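Local coordinates for protein putative beta-glucosidase (Bifidobacterium adolescentis, PDB 5WAB) that hydrolyses beta-glucosidic linkages as a family 3 glycoside hydrolase and probably also releases the terminal arabinopyranosyl unit of ginsenoside Rb2, at residues L326-N331 with A401-M406; A241-G246 with G267-E272; Y540-G545 with Q585-P590; E96-K101 with K146-S151. All coordinates share one frame; numbering follows the deposited sequence.

Interaction 1 (L326-N331 with A401-M406); sequences LPVAAN and ADVVLM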
loop_
_atom_site.group_PDB
_atom_site.type_symbol
_atom_site.label_atom_id
_atom_site.label_comp_id
_atom_site.label_asym_id
_atom_site.label_seq_id
_atom_site.Cartn_x
_atom_site.Cartn_y
_atom_site.Cartn_z
ATOM N N LEU A 326 17.052 3.785 -22.784
ATOM C CA LEU A 326 17.502 4.143 -21.447
ATOM C C LEU A 326 18.606 3.190 -21.007
ATOM O O LEU A 326 18.496 1.972 -21.218
ATOM C CB LEU A 326 16.350 4.087 -20.443
ATOM C CG LEU A 326 15.289 5.181 -20.566
ATOM C CD1 LEU A 326 14.048 4.790 -19.784
ATOM C CD2 LEU A 326 15.814 6.526 -20.092
ATOM N N PRO A 327 19.684 3.692 -20.381
ATOM C CA PRO A 327 19.949 5.093 -20.038
ATOM C C PRO A 327 20.375 5.988 -21.199
ATOM O O PRO A 327 20.864 5.512 -22.227
ATOM C CB PRO A 327 21.101 4.997 -19.027
ATOM C CG PRO A 327 21.337 3.539 -18.789
ATOM C CD PRO A 327 20.788 2.818 -19.957
ATOM N N VAL A 328 20.193 7.289 -20.999
ATOM C CA VAL A 328 20.588 8.319 -21.952
ATOM C C VAL A 328 22.046 8.678 -21.681
ATOM O O VAL A 328 22.484 8.718 -20.526
ATOM C CB VAL A 328 19.653 9.539 -21.843
ATOM C CG1 VAL A 328 20.120 10.667 -22.731
ATOM C CG2 VAL A 328 18.237 9.128 -22.200
ATOM N N ALA A 329 22.802 8.945 -22.751
ATOM C CA ALA A 329 24.243 9.177 -22.690
ATOM C C ALA A 329 24.660 10.464 -21.983
ATOM O O ALA A 329 25.858 10.775 -22.001
ATOM C CB ALA A 329 24.817 9.176 -24.106
ATOM N N ALA A 330 23.739 11.223 -21.393
ATOM C CA ALA A 330 24.052 12.434 -20.628
ATOM C C ALA A 330 24.706 13.556 -21.439
ATOM O O ALA A 330 24.545 14.733 -21.094
ATOM C CB ALA A 330 24.945 12.085 -19.433
ATOM N N ASN A 331 25.470 13.223 -22.482
ATOM C CA ASN A 331 26.048 14.229 -23.368
ATOM C C ASN A 331 25.180 14.473 -24.597
ATOM O O ASN A 331 25.554 15.267 -25.466
ATOM C CB ASN A 331 27.476 13.836 -23.789
ATOM C CG ASN A 331 27.532 12.543 -24.569
ATOM O OD1 ASN A 331 26.516 11.888 -24.802
ATOM N ND2 ASN A 331 28.733 12.165 -24.981
ATOM N N ALA A 401 16.871 16.857 -31.748
ATOM C CA ALA A 401 17.280 16.232 -30.495
ATOM C C ALA A 401 17.597 14.758 -30.699
ATOM O O ALA A 401 16.981 14.077 -31.526
ATOM C CB ALA A 401 16.198 16.372 -29.417
ATOM N N ASP A 402 18.552 14.274 -29.900
ATOM C CA ASP A 402 18.872 12.851 -29.897
ATOM C C ASP A 402 17.752 12.052 -29.248
ATOM O O ASP A 402 17.250 11.079 -29.823
ATOM C CB ASP A 402 20.189 12.609 -29.154
ATOM C CG ASP A 402 21.388 13.190 -29.876
ATOM O OD1 ASP A 402 21.359 13.284 -31.123
ATOM O OD2 ASP A 402 22.367 13.542 -29.186
ATOM N N VAL A 403 17.340 12.456 -28.048
ATOM C CA VAL A 403 16.304 11.768 -27.291
ATOM C C VAL A 403 15.332 12.814 -26.765
ATOM O O VAL A 403 15.740 13.910 -26.370
ATOM C CB VAL A 403 16.894 10.943 -26.126
ATOM C CG1 VAL A 403 15.811 10.112 -25.451
ATOM C CG2 VAL A 403 18.023 10.047 -26.610
ATOM N N VAL A 404 14.044 12.483 -26.775
ATOM C CA VAL A 404 13.008 13.344 -26.221
ATOM C C VAL A 404 12.458 12.655 -24.980
ATOM O O VAL A 404 11.980 11.517 -25.049
ATOM C CB VAL A 404 11.906 13.670 -27.243
ATOM C CG1 VAL A 404 11.453 12.437 -27.968
ATOM C CG2 VAL A 404 10.729 14.352 -26.557
ATOM N N LEU A 405 12.563 13.335 -23.842
ATOM C CA LEU A 405 11.994 12.879 -22.577
ATOM C C LEU A 405 10.651 13.575 -22.398
ATOM O O LEU A 405 10.594 14.758 -22.055
ATOM C CB LEU A 405 12.947 13.184 -21.427
ATOM C CG LEU A 405 14.329 12.543 -21.556
ATOM C CD1 LEU A 405 15.235 12.935 -20.396
ATOM C CD2 LEU A 405 14.202 11.030 -21.665
ATOM N N MET A 406 9.568 12.843 -22.647
ATOM C CA MET A 406 8.222 13.393 -22.570
ATOM C C MET A 406 7.567 12.966 -21.268
ATOM O O MET A 406 7.467 11.768 -20.982
ATOM C CB MET A 406 7.368 12.937 -23.746
ATOM C CG MET A 406 6.037 13.645 -23.799
ATOM S SD MET A 406 5.208 13.309 -25.344
ATOM C CE MET A 406 6.490 13.824 -26.478
#
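Val328 and Val403 meet methyl to methyl, their branches reaching toward each other tip to tip. Val328 CG2 stands 4.2 Å from Val403 CG1. The same Val328 methyl is also the one nearest Leu405, lying 4.5 Å from Leu405 CD2, so a single methyl from the loop 326-331 faces two residues spaced two apart along the strand. Both distances are those of loose van der Waals packing, and the contact is purely apolar.

Much the same chi1 puts different branches to use in the two valines. In Val403, CG1 is anti to the backbone N (chi1 -174°) and is the branch presented to the loop. Val328 has nearly the same chi1 of 175°, but there the touching branch is CG2, which lies anti to the carbonyl carbon. Leu405 starts off alongside the contact rather than into it, and its terminal CD2 reaches Val328.

Further out, a cis peptide bond precedes Pro327 and bends the chain just ahead of Val328, whose backbone is hydrogen-bonded to Ile484. At the other end of the loop, Asp402 OD2 accepts the backbone N-H of Lys333, which ties the start of the strand to the chain leaving the loop.

The contact belongs to the C-terminal alpha/beta domain of the family 3 fold. Strand 403-409 runs inside a mixed sheet between parallel strands 334-337 and 444-449, with Ile334 and Val445 beside Leu405. The loop connecting strands 317-321 and 334-337 lays Val328 against this sheet, whereas Met406 packs on helix 428-438.

Interaction 2 (A241-G246 with G267-E272); sequences ASLNAG and GRIQPE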
loop_
_atom_site.group_PDB
_atom_site.type_symbol
_atom_site.label_atom_id
_atom_site.label_comp_id
_atom_site.label_asym_id
_atom_site.label_seq_id
_atom_site.Cartn_x
_atom_site.Cartn_y
_atom_site.Cartn_z
ATOM N N ALA A 241 -22.554 2.926 21.394
ATOM C CA ALA A 241 -22.362 1.722 20.591
ATOM C C ALA A 241 -20.908 1.557 20.171
ATOM O O ALA A 241 -20.365 0.446 20.213
ATOM C CB ALA A 241 -23.275 1.753 19.369
ATOM N N SER A 242 -20.255 2.655 19.778
ATOM C CA SER A 242 -18.856 2.573 19.365
ATOM C C SER A 242 -17.962 2.141 20.518
ATOM O O SER A 242 -17.081 1.292 20.343
ATOM C CB SER A 242 -18.388 3.915 18.800
ATOM O OG SER A 242 -19.081 4.237 17.606
ATOM N N LEU A 243 -18.167 2.718 21.705
ATOM C CA LEU A 243 -17.341 2.347 22.846
ATOM C C LEU A 243 -17.510 0.875 23.188
ATOM O O LEU A 243 -16.527 0.179 23.474
ATOM C CB LEU A 243 -17.689 3.207 24.058
ATOM C CG LEU A 243 -16.632 3.111 25.160
ATOM C CD1 LEU A 243 -15.572 4.197 24.987
ATOM C CD2 LEU A 243 -17.256 3.155 26.537
ATOM N N ASN A 244 -18.752 0.377 23.159
ATOM C CA ASN A 244 -18.992 -1.029 23.454
ATOM C C ASN A 244 -18.400 -1.933 22.385
ATOM O O ASN A 244 -18.030 -3.073 22.678
ATOM C CB ASN A 244 -20.488 -1.290 23.606
ATOM C CG ASN A 244 -21.026 -0.841 24.954
ATOM O OD1 ASN A 244 -20.287 -0.774 25.938
ATOM N ND2 ASN A 244 -22.318 -0.529 25.006
ATOM N N ALA A 245 -18.290 -1.447 21.152
ATOM C CA ALA A 245 -17.701 -2.260 20.098
ATOM C C ALA A 245 -16.188 -2.366 20.230
ATOM O O ALA A 245 -15.597 -3.301 19.678
ATOM C CB ALA A 245 -18.062 -1.687 18.725
ATOM N N GLY A 246 -15.552 -1.438 20.941
ATOM C CA GLY A 246 -14.114 -1.466 21.106
ATOM C C GLY A 246 -13.398 -0.254 20.544
ATOM O O GLY A 246 -12.167 -0.243 20.441
ATOM N N GLY A 267 -26.038 1.384 33.171
ATOM C CA GLY A 267 -25.838 0.011 32.753
ATOM C C GLY A 267 -25.755 -0.252 31.267
ATOM O O GLY A 267 -25.759 -1.422 30.872
ATOM N N ARG A 268 -25.671 0.779 30.427
ATOM C CA ARG A 268 -25.460 0.543 29.001
ATOM C C ARG A 268 -23.998 0.291 28.663
ATOM O O ARG A 268 -23.712 -0.302 27.620
ATOM C CB ARG A 268 -25.982 1.714 28.178
ATOM C CG ARG A 268 -27.485 1.727 28.028
ATOM C CD ARG A 268 -27.915 2.965 27.286
ATOM N NE ARG A 268 -27.733 4.158 28.104
ATOM C CZ ARG A 268 -27.588 5.378 27.604
ATOM N NH1 ARG A 268 -27.586 5.557 26.293
ATOM N NH2 ARG A 268 -27.428 6.414 28.411
ATOM N N ILE A 269 -23.077 0.737 29.514
ATOM C CA ILE A 269 -21.656 0.449 29.384
ATOM C C ILE A 269 -21.205 -0.194 30.686
ATOM O O ILE A 269 -21.381 0.392 31.762
ATOM C CB ILE A 269 -20.840 1.718 29.097
ATOM C CG1 ILE A 269 -21.294 2.377 27.793
ATOM C CG2 ILE A 269 -19.359 1.393 29.036
ATOM C CD1 ILE A 269 -20.610 3.683 27.518
ATOM N N GLN A 270 -20.648 -1.400 30.596
ATOM C CA GLN A 270 -20.077 -2.032 31.777
ATOM C C GLN A 270 -18.881 -1.222 32.267
ATOM O O GLN A 270 -18.094 -0.720 31.452
ATOM C CB GLN A 270 -19.654 -3.475 31.493
ATOM C CG GLN A 270 -20.765 -4.379 30.991
ATOM C CD GLN A 270 -21.853 -4.604 32.024
ATOM O OE1 GLN A 270 -21.579 -5.042 33.141
ATOM N NE2 GLN A 270 -23.094 -4.297 31.659
ATOM N N PRO A 271 -18.734 -1.048 33.583
ATOM C CA PRO A 271 -17.568 -0.319 34.112
ATOM C C PRO A 271 -16.244 -0.885 33.650
ATOM O O PRO A 271 -15.280 -0.129 33.479
ATOM C CB PRO A 271 -17.740 -0.455 35.632
ATOM C CG PRO A 271 -19.213 -0.598 35.818
ATOM C CD PRO A 271 -19.698 -1.399 34.639
ATOM N N GLU A 272 -16.170 -2.198 33.438
ATOM C CA GLU A 272 -14.945 -2.796 32.921
ATOM C C GLU A 272 -14.657 -2.325 31.499
ATOM O O GLU A 272 -13.494 -2.126 31.128
ATOM C CB GLU A 272 -15.044 -4.321 32.970
ATOM C CG GLU A 272 -15.139 -4.911 34.370
ATOM C CD GLU A 272 -16.531 -4.797 34.979
ATOM O OE1 GLU A 272 -17.465 -4.359 34.268
ATOM O OE2 GLU A 272 -16.688 -5.152 36.172
HETATM O O HOH W 1 -19.842 -2.650 27.975
#
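The shortest polar bond here, 2.8 Å from a water oxygen to Asn244 OD1, is donated by an ordered water, which itself accepts the backbone N-H of Gln270. Asn244 thereby joins the C-terminal end of helix 239-245 to the loop leading into helix 271-292, within the TIM-barrel-type N-terminal domain. Gly246 closes the first helix in a Schellman motif, and Gln270 is the N-cap residue of the second.

The other end of the same amide is used directly. Asn244 ND2 donates to Arg268 O over 3.0 Å in a fairly straight bond (160° at the hydrogen). The acceptor lies close to the plane of the Asn244 amide, while the donor is tilted 22° from the carbonyl plane of Arg268. The loop backbone is thus held at two points, Arg268 O directly and Gln270 N through the water, and the two bonds to the amide together should fix its rotation. Replacing Asn244 with an alanine would probably leave Arg268 O without this donor and the water without its acceptor, loosening the loop against the helix end.

Beside this polar link lies an apolar one. Leu243, with CG anti to its backbone N (chi1 -165°), crosses Ile269 at about a right angle, on a side also lined by Leu274. Leu243 CD2 sits 3.5 Å from Ile269 CD1 and 3.7 Å from Ile269 CG2, with both methyls on the same side of it. Ile269 also flanks the amide, its CG1 lying 3.8 Å from Asn244 OD1.

Interaction 3 (Y540-G545 with Q585-P590); sequences YPFGFG and QVYVAP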
loop_
_atom_site.group_PDB
_atom_site.type_symbol
_atom_site.label_atom_id
_atom_site.label_comp_id
_atom_site.label_asym_id
_atom_site.label_seq_id
_atom_site.Cartn_x
_atom_site.Cartn_y
_atom_site.Cartn_z
ATOM N N TYR A 540 0.571 -5.070 -18.238
ATOM C CA TYR A 540 1.779 -5.389 -17.496
ATOM C C TYR A 540 1.377 -6.105 -16.209
ATOM O O TYR A 540 0.512 -5.604 -15.463
ATOM C CB TYR A 540 2.597 -4.128 -17.205
ATOM C CG TYR A 540 3.026 -3.410 -18.470
ATOM C CD1 TYR A 540 4.208 -3.744 -19.120
ATOM C CD2 TYR A 540 2.229 -2.414 -19.030
ATOM C CE1 TYR A 540 4.594 -3.096 -20.289
ATOM C CE2 TYR A 540 2.606 -1.762 -20.194
ATOM C CZ TYR A 540 3.788 -2.107 -20.820
ATOM O OH TYR A 540 4.164 -1.459 -21.977
ATOM N N PRO A 541 1.957 -7.269 -15.928
ATOM C CA PRO A 541 1.483 -8.086 -14.809
ATOM C C PRO A 541 2.025 -7.617 -13.467
ATOM O O PRO A 541 3.017 -6.891 -13.368
ATOM C CB PRO A 541 2.017 -9.482 -15.145
ATOM C CG PRO A 541 3.284 -9.204 -15.889
ATOM C CD PRO A 541 3.038 -7.935 -16.680
ATOM N N PHE A 542 1.336 -8.059 -12.422
ATOM C CA PHE A 542 1.771 -7.816 -11.056
ATOM C C PHE A 542 3.194 -8.328 -10.856
ATOM O O PHE A 542 3.532 -9.438 -11.279
ATOM C CB PHE A 542 0.797 -8.502 -10.096
ATOM C CG PHE A 542 1.211 -8.448 -8.659
ATOM C CD1 PHE A 542 0.931 -7.335 -7.887
ATOM C CD2 PHE A 542 1.862 -9.523 -8.075
ATOM C CE1 PHE A 542 1.307 -7.287 -6.560
ATOM C CE2 PHE A 542 2.240 -9.484 -6.756
ATOM C CZ PHE A 542 1.961 -8.365 -5.993
ATOM N N GLY A 543 4.030 -7.510 -10.219
ATOM C CA GLY A 543 5.412 -7.872 -9.976
ATOM C C GLY A 543 6.353 -7.701 -11.153
ATOM O O GLY A 543 7.490 -8.182 -11.086
ATOM N N PHE A 544 5.930 -7.031 -12.224
ATOM C CA PHE A 544 6.767 -6.863 -13.403
ATOM C C PHE A 544 7.598 -5.589 -13.311
ATOM O O PHE A 544 7.174 -4.581 -12.740
ATOM C CB PHE A 544 5.922 -6.828 -14.681
ATOM C CG PHE A 544 6.719 -6.530 -15.929
ATOM C CD1 PHE A 544 7.369 -7.541 -16.613
ATOM C CD2 PHE A 544 6.817 -5.233 -16.414
ATOM C CE1 PHE A 544 8.103 -7.265 -17.756
ATOM C CE2 PHE A 544 7.549 -4.953 -17.553
ATOM C CZ PHE A 544 8.190 -5.968 -18.226
ATOM N N GLY A 545 8.792 -5.645 -13.892
ATOM C CA GLY A 545 9.657 -4.487 -13.960
ATOM C C GLY A 545 10.967 -4.774 -14.663
ATOM O O GLY A 545 11.580 -5.821 -14.438
ATOM N N GLN A 585 10.579 -13.370 -6.450
ATOM C CA GLN A 585 9.221 -13.525 -5.952
ATOM C C GLN A 585 8.865 -15.002 -5.891
ATOM O O GLN A 585 9.222 -15.774 -6.784
ATOM C CB GLN A 585 8.220 -12.761 -6.845
ATOM C CG GLN A 585 8.651 -11.320 -7.122
ATOM C CD GLN A 585 7.834 -10.629 -8.199
ATOM O OE1 GLN A 585 6.685 -10.986 -8.458
ATOM N NE2 GLN A 585 8.431 -9.622 -8.829
ATOM N N VAL A 586 8.162 -15.389 -4.830
ATOM C CA VAL A 586 7.740 -16.768 -4.617
ATOM C C VAL A 586 6.220 -16.799 -4.597
ATOM O O VAL A 586 5.588 -16.044 -3.849
ATOM C CB VAL A 586 8.314 -17.353 -3.311
ATOM C CG1 VAL A 586 7.735 -18.740 -3.051
ATOM C CG2 VAL A 586 9.831 -17.404 -3.373
ATOM N N TYR A 587 5.639 -17.652 -5.437
ATOM C CA TYR A 587 4.204 -17.875 -5.492
ATOM C C TYR A 587 3.894 -19.317 -5.118
ATOM O O TYR A 587 4.715 -20.214 -5.321
ATOM C CB TYR A 587 3.650 -17.562 -6.892
ATOM C CG TYR A 587 3.809 -16.115 -7.303
ATOM C CD1 TYR A 587 5.013 -15.641 -7.801
ATOM C CD2 TYR A 587 2.747 -15.229 -7.209
ATOM C CE1 TYR A 587 5.160 -14.324 -8.173
ATOM C CE2 TYR A 587 2.885 -13.913 -7.579
ATOM C CZ TYR A 587 4.094 -13.465 -8.059
ATOM O OH TYR A 587 4.229 -12.148 -8.428
ATOM N N VAL A 588 2.712 -19.540 -4.553
ATOM C CA VAL A 588 2.245 -20.884 -4.235
ATOM C C VAL A 588 1.071 -21.197 -5.148
ATOM O O VAL A 588 0.055 -20.492 -5.125
ATOM C CB VAL A 588 1.855 -21.027 -2.756
ATOM C CG1 VAL A 588 1.091 -22.324 -2.535
ATOM C CG2 VAL A 588 3.102 -20.991 -1.880
ATOM N N ALA A 589 1.210 -22.255 -5.947
ATOM C CA ALA A 589 0.168 -22.679 -6.877
ATOM C C ALA A 589 -0.454 -23.969 -6.363
ATOM O O ALA A 589 0.114 -25.056 -6.555
ATOM C CB ALA A 589 0.731 -22.878 -8.288
ATOM N N PRO A 590 -1.611 -23.908 -5.713
ATOM C CA PRO A 590 -2.196 -25.108 -5.118
ATOM C C PRO A 590 -2.951 -25.936 -6.141
ATOM O O PRO A 590 -3.421 -25.442 -7.169
ATOM C CB PRO A 590 -3.149 -24.541 -4.062
ATOM C CG PRO A 590 -3.582 -23.237 -4.655
ATOM C CD PRO A 590 -2.399 -22.700 -5.416
#
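The Phe542 ring receives the hydroxyl of Tyr587 at its edge, near the ring plane: Tyr587 OH lies 3.6 Å from Phe542 CD2 and 3.7 Å from CE2 of the same ring. The ring of Phe542 stacks with Tyr528, and that of Tyr587 stacks with His600. The third flat group, the Gln585 amide, has Gly543 O almost in its plane, 6° out.

Two bonds hold that amide. Gln585 NE2 donates to Gly543 O over 2.8 Å, nearly straight at 165° and directed at a lone pair in the carbonyl plane. Its oxygen is engaged from the same strand, as Tyr587 OH donates to Gln585 OE1 over 2.7 Å, nearly along the C=O axis. Gln585 reaches this far because its chain is extended beyond CG (chi2 169°).

Gly543 lies in a type II turn running from Pro541 to Phe544, with the positive phi usual at its third position. A CB there would clash with Gln585 OE1, so the close approach of the amide, as well as the backbone, calls for glycine.

The contact joins the C-terminal alpha/beta domain to strand 580-590 of the fibronectin type III-like domain. Each end of the Gln585 amide has a hydrogen-bond partner in this buried seam, and the Tyr587 hydroxyl on OE1 probably sets which way round the amide lies, so that NE2 faces Gly543 O; the join between the two domains is therefore directional and not merely apolar.

Interaction 4 (E96-K101 with K146-S151); sequences ECIQEK and KGVGTS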
loop_
_atom_site.group_PDB
_atom_site.type_symbol
_atom_site.label_atom_id
_atom_site.label_comp_id
_atom_site.label_asym_id
_atom_site.label_seq_id
_atom_site.Cartn_x
_atom_site.Cartn_y
_atom_site.Cartn_z
ATOM N N GLU A 96 10.822 13.649 12.619
ATOM C CA GLU A 96 10.159 14.916 12.347
ATOM C C GLU A 96 8.994 15.131 13.305
ATOM O O GLU A 96 8.751 16.258 13.750
ATOM C CB GLU A 96 9.695 14.968 10.889
ATOM C CG GLU A 96 10.814 14.689 9.901
ATOM C CD GLU A 96 10.481 15.087 8.472
ATOM O OE1 GLU A 96 9.352 15.552 8.211
ATOM O OE2 GLU A 96 11.369 14.945 7.610
ATOM N N CYS A 97 8.290 14.053 13.665
ATOM C CA CYS A 97 7.239 14.163 14.671
ATOM C C CYS A 97 7.808 14.585 16.014
ATOM O O CYS A 97 7.181 15.362 16.742
ATOM C CB CYS A 97 6.495 12.835 14.823
ATOM S SG CYS A 97 5.468 12.347 13.430
ATOM N N ILE A 98 9.000 14.086 16.357
ATOM C CA ILE A 98 9.607 14.413 17.647
ATOM C C ILE A 98 9.964 15.894 17.711
ATOM O O ILE A 98 9.819 16.535 18.759
ATOM C CB ILE A 98 10.825 13.507 17.908
ATOM C CG1 ILE A 98 10.361 12.063 18.099
ATOM C CG2 ILE A 98 11.590 13.963 19.141
ATOM C CD1 ILE A 98 11.487 11.053 18.147
ATOM N N GLN A 99 10.422 16.466 16.594
ATOM C CA GLN A 99 10.668 17.904 16.550
ATOM C C GLN A 99 9.376 18.695 16.726
ATOM O O GLN A 99 9.352 19.709 17.432
ATOM C CB GLN A 99 11.342 18.285 15.230
ATOM C CG GLN A 99 11.376 19.790 14.945
ATOM C CD GLN A 99 12.046 20.127 13.621
ATOM O OE1 GLN A 99 13.191 19.746 13.376
ATOM N NE2 GLN A 99 11.328 20.837 12.757
ATOM N N GLU A 100 8.286 18.232 16.114
ATOM C CA GLU A 100 7.054 19.002 16.037
ATOM C C GLU A 100 6.039 18.609 17.102
ATOM O O GLU A 100 4.884 19.037 17.028
ATOM C CB GLU A 100 6.439 18.858 14.644
ATOM C CG GLU A 100 7.296 19.448 13.545
ATOM C CD GLU A 100 7.462 20.942 13.684
ATOM O OE1 GLU A 100 6.445 21.626 13.920
ATOM O OE2 GLU A 100 8.605 21.433 13.570
ATOM N N LYS A 101 6.453 17.829 18.099
ATOM C CA LYS A 101 5.608 17.445 19.232
ATOM C C LYS A 101 4.330 16.751 18.758
ATOM O O LYS A 101 3.220 17.096 19.167
ATOM C CB LYS A 101 5.276 18.659 20.105
ATOM C CG LYS A 101 6.459 19.594 20.361
ATOM C CD LYS A 101 7.687 18.892 20.925
ATOM C CE LYS A 101 7.519 18.456 22.362
ATOM N NZ LYS A 101 8.822 17.930 22.867
ATOM N N LYS A 146 11.287 4.925 17.142
ATOM C CA LYS A 146 11.734 6.196 17.689
ATOM C C LYS A 146 10.853 6.681 18.830
ATOM O O LYS A 146 11.085 7.776 19.352
ATOM C CB LYS A 146 11.768 7.256 16.591
ATOM C CG LYS A 146 12.683 6.916 15.441
ATOM C CD LYS A 146 14.137 6.959 15.863
ATOM C CE LYS A 146 15.050 6.718 14.676
ATOM N NZ LYS A 146 16.472 6.997 15.023
ATOM N N GLY A 147 9.854 5.892 19.226
ATOM C CA GLY A 147 8.966 6.250 20.305
ATOM C C GLY A 147 7.720 7.006 19.905
ATOM O O GLY A 147 7.034 7.531 20.788
ATOM N N VAL A 148 7.401 7.079 18.611
ATOM C CA VAL A 148 6.241 7.814 18.107
ATOM C C VAL A 148 5.217 6.820 17.578
ATOM O O VAL A 148 5.581 5.818 16.956
ATOM C CB VAL A 148 6.645 8.812 17.005
ATOM C CG1 VAL A 148 5.445 9.611 16.541
ATOM C CG2 VAL A 148 7.748 9.728 17.497
ATOM N N GLY A 149 3.935 7.086 17.838
ATOM C CA GLY A 149 2.900 6.170 17.410
ATOM C C GLY A 149 2.501 6.350 15.954
ATOM O O GLY A 149 2.669 7.411 15.358
ATOM N N THR A 150 1.962 5.280 15.380
ATOM C CA THR A 150 1.368 5.280 14.047
ATOM C C THR A 150 -0.116 4.971 14.164
ATOM O O THR A 150 -0.640 4.740 15.254
ATOM C CB THR A 150 2.036 4.261 13.118
ATOM O OG1 THR A 150 1.771 2.935 13.589
ATOM C CG2 THR A 150 3.522 4.482 13.055
ATOM N N SER A 151 -0.794 4.946 13.019
ATOM C CA SER A 151 -2.226 4.643 12.971
ATOM C C SER A 151 -2.511 3.819 11.710
ATOM O O SER A 151 -2.782 4.370 10.638
ATOM C CB SER A 151 -3.042 5.928 13.020
ATOM O OG SER A 151 -4.400 5.664 13.314
#
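Val148 and Ile98 bury the most surface here, followed by Cys97. With CG1 anti to its backbone N (chi1 -177°), Val148 splits its two methyls between consecutive residues of helix 83-99. CG2 of Val148 lies 3.6 Å from Ile98 CG1, a close apolar contact in which the two side chains cross at a slant, while CG1 of Val148 rests 3.8 Å from Cys97 CB. The sulfur is slightly more distant, Cys97 SG being 4.1 Å from Val148 CG1.

Ile98 extends beyond the valine, bringing its CD1 within 3.5 Å of the carbonyl oxygen of Lys146. Lys146 NZ turns away to a salt bridge with Glu95, about one turn before Ile98. Gly147 closes helix 129-144 in a Schellman motif and so delivers Val148 to the helix surface. Cutting Val148 back to an alanine would probably open a gap at helix 83-99, depriving Ile98 CG1 and Cys97 CB of their methyl partners.

In the TIM-barrel-like domain, Val148 directly precedes strand 149-155, which pairs in parallel with strand 102-106. It is wedged between helices 83-99 and 129-144, touching Ala94 on the first and Val143 on the second, while Cys97 also packs on Val102 and Ile105 of the neighbouring strand.

In the fold
Going from the N terminus, interaction 4 closes first, bringing the chain from helix 83-99 through strand 102-106 and helix 129-144 back to the start of strand 149-155. Interaction 2 follows in the same N-terminal domain, closing a short helical excursion between helices 239-245 and 271-292; the two centres are about 30 Å apart. Interaction 1 then closes a longer loop within the C-terminal alpha/beta domain, its centre about 64 Å from that of interaction 2. Interaction 3 comes last and joins that domain to the fibronectin type III-like one. The four loops lie in series: none nests within another and none cross, and no two contacts touch.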